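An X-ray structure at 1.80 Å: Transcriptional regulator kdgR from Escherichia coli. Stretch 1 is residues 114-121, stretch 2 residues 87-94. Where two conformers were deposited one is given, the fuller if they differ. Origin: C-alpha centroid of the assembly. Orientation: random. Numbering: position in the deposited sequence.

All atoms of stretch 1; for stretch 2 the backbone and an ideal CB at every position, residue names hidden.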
# COMPACT_ATOMS: atom_id res chain seq x y z
N ASP A 114 3.54 5.75 3.38
CA ASP A 114 3.43 7.08 2.85
C ASP A 114 3.49 7.94 4.10
O ASP A 114 2.51 8.02 4.83
CB ASP A 114 2.08 7.28 2.15
CG ASP A 114 1.69 8.77 1.97
OD1 ASP A 114 2.55 9.69 2.12
OD2 ASP A 114 0.54 9.04 1.68
N ASN A 115 4.64 8.53 4.37
CA ASN A 115 4.84 9.38 5.53
C ASN A 115 4.77 10.86 5.11
O ASN A 115 5.79 11.49 4.79
CB ASN A 115 6.15 9.01 6.21
CG ASN A 115 6.39 9.80 7.49
OD1 ASN A 115 5.49 10.47 7.98
ND2 ASN A 115 7.62 9.74 8.01
N GLU A 116 3.55 11.37 5.05
CA GLU A 116 3.26 12.72 4.53
C GLU A 116 3.96 13.03 3.20
O GLU A 116 4.54 14.12 3.00
CB GLU A 116 3.63 13.78 5.60
CG GLU A 116 2.92 13.59 6.92
CD GLU A 116 3.35 14.66 7.96
OE1 GLU A 116 4.41 14.49 8.61
OE2 GLU A 116 2.61 15.64 8.08
N GLU A 117 3.94 12.03 2.32
CA GLU A 117 4.47 12.17 0.97
C GLU A 117 3.44 12.67 -0.03
O GLU A 117 3.80 13.28 -1.02
CB GLU A 117 5.09 10.82 0.53
CG GLU A 117 6.34 10.47 1.32
CD GLU A 117 6.64 9.00 1.30
OE1 GLU A 117 6.77 8.46 0.18
OE2 GLU A 117 6.65 8.37 2.37
N GLN A 118 2.15 12.41 0.21
CA GLN A 118 1.08 12.97 -0.64
C GLN A 118 0.48 14.25 -0.09
O GLN A 118 0.19 15.19 -0.85
CB GLN A 118 -0.08 11.97 -0.79
CG GLN A 118 0.17 10.80 -1.65
CD GLN A 118 -1.13 10.08 -1.97
OE1 GLN A 118 -1.63 10.16 -3.08
NE2 GLN A 118 -1.69 9.39 -0.98
N GLU A 119 0.29 14.29 1.22
CA GLU A 119 -0.44 15.37 1.87
C GLU A 119 0.12 15.55 3.26
O GLU A 119 0.31 14.57 4.00
CB GLU A 119 -1.92 14.99 1.93
CG GLU A 119 -2.86 16.17 2.08
CD GLU A 119 -4.30 15.77 1.79
OE1 GLU A 119 -5.21 16.35 2.42
OE2 GLU A 119 -4.51 14.87 0.94
N GLU A 120 0.42 16.79 3.62
CA GLU A 120 0.82 17.05 5.01
C GLU A 120 -0.27 16.52 5.96
O GLU A 120 -1.46 16.58 5.66
CB GLU A 120 1.07 18.56 5.26
CG GLU A 120 2.24 19.11 4.46
CD GLU A 120 1.89 19.50 3.02
OE1 GLU A 120 0.78 19.14 2.52
OE2 GLU A 120 2.74 20.19 2.39
N GLY A 121 0.17 15.91 7.04
CA GLY A 121 -0.76 15.43 8.05
C GLY A 121 -1.41 14.10 7.74
O GLY A 121 -2.23 13.62 8.54
N UNK A 87 6.40 16.97 -6.99
CA UNK A 87 6.71 17.15 -5.59
C UNK A 87 5.47 17.70 -4.87
O UNK A 87 5.15 18.90 -4.99
CB UNK A 87 7.91 18.08 -5.42
N UNK A 88 4.76 16.82 -4.16
CA UNK A 88 3.55 17.25 -3.41
C UNK A 88 3.91 17.91 -2.11
O UNK A 88 3.33 18.91 -1.70
CB UNK A 88 2.63 16.06 -3.13
N UNK A 89 4.89 17.33 -1.43
CA UNK A 89 5.28 17.81 -0.15
C UNK A 89 6.78 17.73 -0.09
O UNK A 89 7.45 17.14 -0.99
CB UNK A 89 4.62 17.02 0.98
N UNK A 90 7.28 18.24 1.02
CA UNK A 90 8.68 18.17 1.39
C UNK A 90 9.25 16.73 1.28
O UNK A 90 10.42 16.51 0.90
CB UNK A 90 8.85 18.70 2.82
N UNK A 91 8.43 15.74 1.64
CA UNK A 91 8.91 14.36 1.74
C UNK A 91 8.71 13.47 0.51
O UNK A 91 9.20 12.32 0.48
CB UNK A 91 8.22 13.69 2.93
N UNK A 92 8.00 13.99 -0.49
CA UNK A 92 7.71 13.20 -1.69
C UNK A 92 9.00 12.74 -2.36
O UNK A 92 9.97 13.56 -2.49
CB UNK A 92 6.87 14.01 -2.68
N UNK A 93 9.04 11.46 -2.75
CA UNK A 93 10.17 10.88 -3.49
C UNK A 93 9.90 11.20 -4.98
O UNK A 93 8.85 10.81 -5.51
CB UNK A 93 10.31 9.38 -3.24
N UNK A 94 10.83 11.85 -5.68
CA UNK A 94 10.48 12.40 -7.01
C UNK A 94 11.43 12.03 -8.14
O UNK A 94 11.52 12.77 -9.15
CB UNK A 94 10.41 13.93 -6.92

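Position 87 points its CB away from stretch 1, and nothing of that stretch lies within 5.5 Å of it. Almost any residue would suit. It is Arg87. Its NH2 donates to the carbonyl O of position 90 at 3.2 Å, within its own stretch.

Position 88 points toward stretch 1. The ideal CB is 3.5 Å from Gln118 O and 3.7 Å from Glu117 O, so a small side chain is the simplest fit. Ala, Ser, Thr or Cys would be reasonable. It is Ser88. CB packs on Gln118 O at 3.4 Å. Ser88 takes the m rotamer (chi1 -71°), and no cross-stretch hydrogen bond is made by OG.

Position 89 also points toward stretch 1. Its ideal CB is 3.5 Å from Glu116 O and 3.9 Å from Glu120 OE2. Both oxygens are acceptors, so a donor suits; Ser, Thr or Asn could supply one. It is Thr89, with chi1 p. OG1 donates to Glu116 O at 2.7 Å. The methyl CG2 lies 3.8 Å from both Glu120 CD and Glu119 N. Its OG1 also accepts from the backbone N of position 91 at 3.1 Å.

Position 90 sits in a type I turn from 89 to 92. CB points sideways into open space, with acidic Glu120 the nearby charge. A basic or neutral polar residue would be the natural guess. It is Glu90. Its OE2 is 3.0 Å from Glu120 OE2, a close pair of like charges. Water 1 donates to both Glu90 OE1 (2.5 Å) and Glu116 O (2.7 Å), linking the stretches.

Position 91 points toward stretch 1. The ideal CB is 3.7 Å from Glu116 O, 3.8 Å from Asn115 O and 4.1 Å from Glu117 CG. A long side chain with donors, Arg, Lys or Gln, would suit. It is Arg91. NE is 3.1 Å from Asn115 O, and Asn115 ND2 lies over one face of the guanidinium. Water 2 accepts from Arg91 NH2 and donates to Glu117 OE2, both at 2.9 Å.

Position 92 points sideways, its ideal CB 3.6 Å from Glu117 O. A short hydroxyl, Ser or Thr, would suit. It is Thr92. OG1 donates to Glu117 O at 2.6 Å and accepts from Thr89 N at 2.9 Å, tying the turn to stretch 1.

Position 93 has CB sideways, 5.0 Å from Glu117 OE1. Polar or aliphatic chains could fit. It is Ile93, whose CD1 reaches Glu117 OE1 at 3.6 Å.

Position 94 is out of reach, so stretch 1 would allow almost any residue. It is Thr94.

Stretch 2, residues 87-94: RSTERTIT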
# COMPACT_ATOMS: atom_id res chain seq x y z
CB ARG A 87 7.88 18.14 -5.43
CG ARG A 87 8.42 18.21 -4.00
CD ARG A 87 9.65 17.32 -3.85
NE ARG A 87 10.29 17.52 -2.56
CZ ARG A 87 11.43 18.19 -2.39
NH1 ARG A 87 12.07 18.69 -3.44
NH2 ARG A 87 11.94 18.33 -1.18
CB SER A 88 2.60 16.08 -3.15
OG SER A 88 2.00 15.72 -4.37
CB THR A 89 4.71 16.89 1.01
OG1 THR A 89 5.40 15.65 0.99
CG2 THR A 89 3.20 16.67 0.91
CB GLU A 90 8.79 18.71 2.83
CG GLU A 90 7.94 20.01 3.07
CD GLU A 90 6.41 19.81 3.05
OE1 GLU A 90 5.91 18.81 3.61
OE2 GLU A 90 5.70 20.64 2.46
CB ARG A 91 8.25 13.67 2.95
CG ARG A 91 8.74 14.22 4.30
CD ARG A 91 8.18 13.40 5.47
NE ARG A 91 8.77 12.06 5.49
CZ ARG A 91 9.85 11.70 6.20
NH1 ARG A 91 10.47 12.58 6.99
NH2 ARG A 91 10.30 10.45 6.13
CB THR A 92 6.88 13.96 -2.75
OG1 THR A 92 5.77 14.62 -2.13
CG2 THR A 92 6.38 12.92 -3.80
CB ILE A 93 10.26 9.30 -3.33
CG1 ILE A 93 10.55 8.91 -1.87
CG2 ILE A 93 11.33 8.77 -4.27
CD1 ILE A 93 9.82 7.61 -1.44
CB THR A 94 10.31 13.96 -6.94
OG1 THR A 94 11.50 14.53 -6.37
CG2 THR A 94 9.11 14.31 -6.03
O HOH W 1 5.62 16.37 4.04
O HOH W 2 8.83 9.46 3.88
O HOH W 3 7.04 9.74 -2.17
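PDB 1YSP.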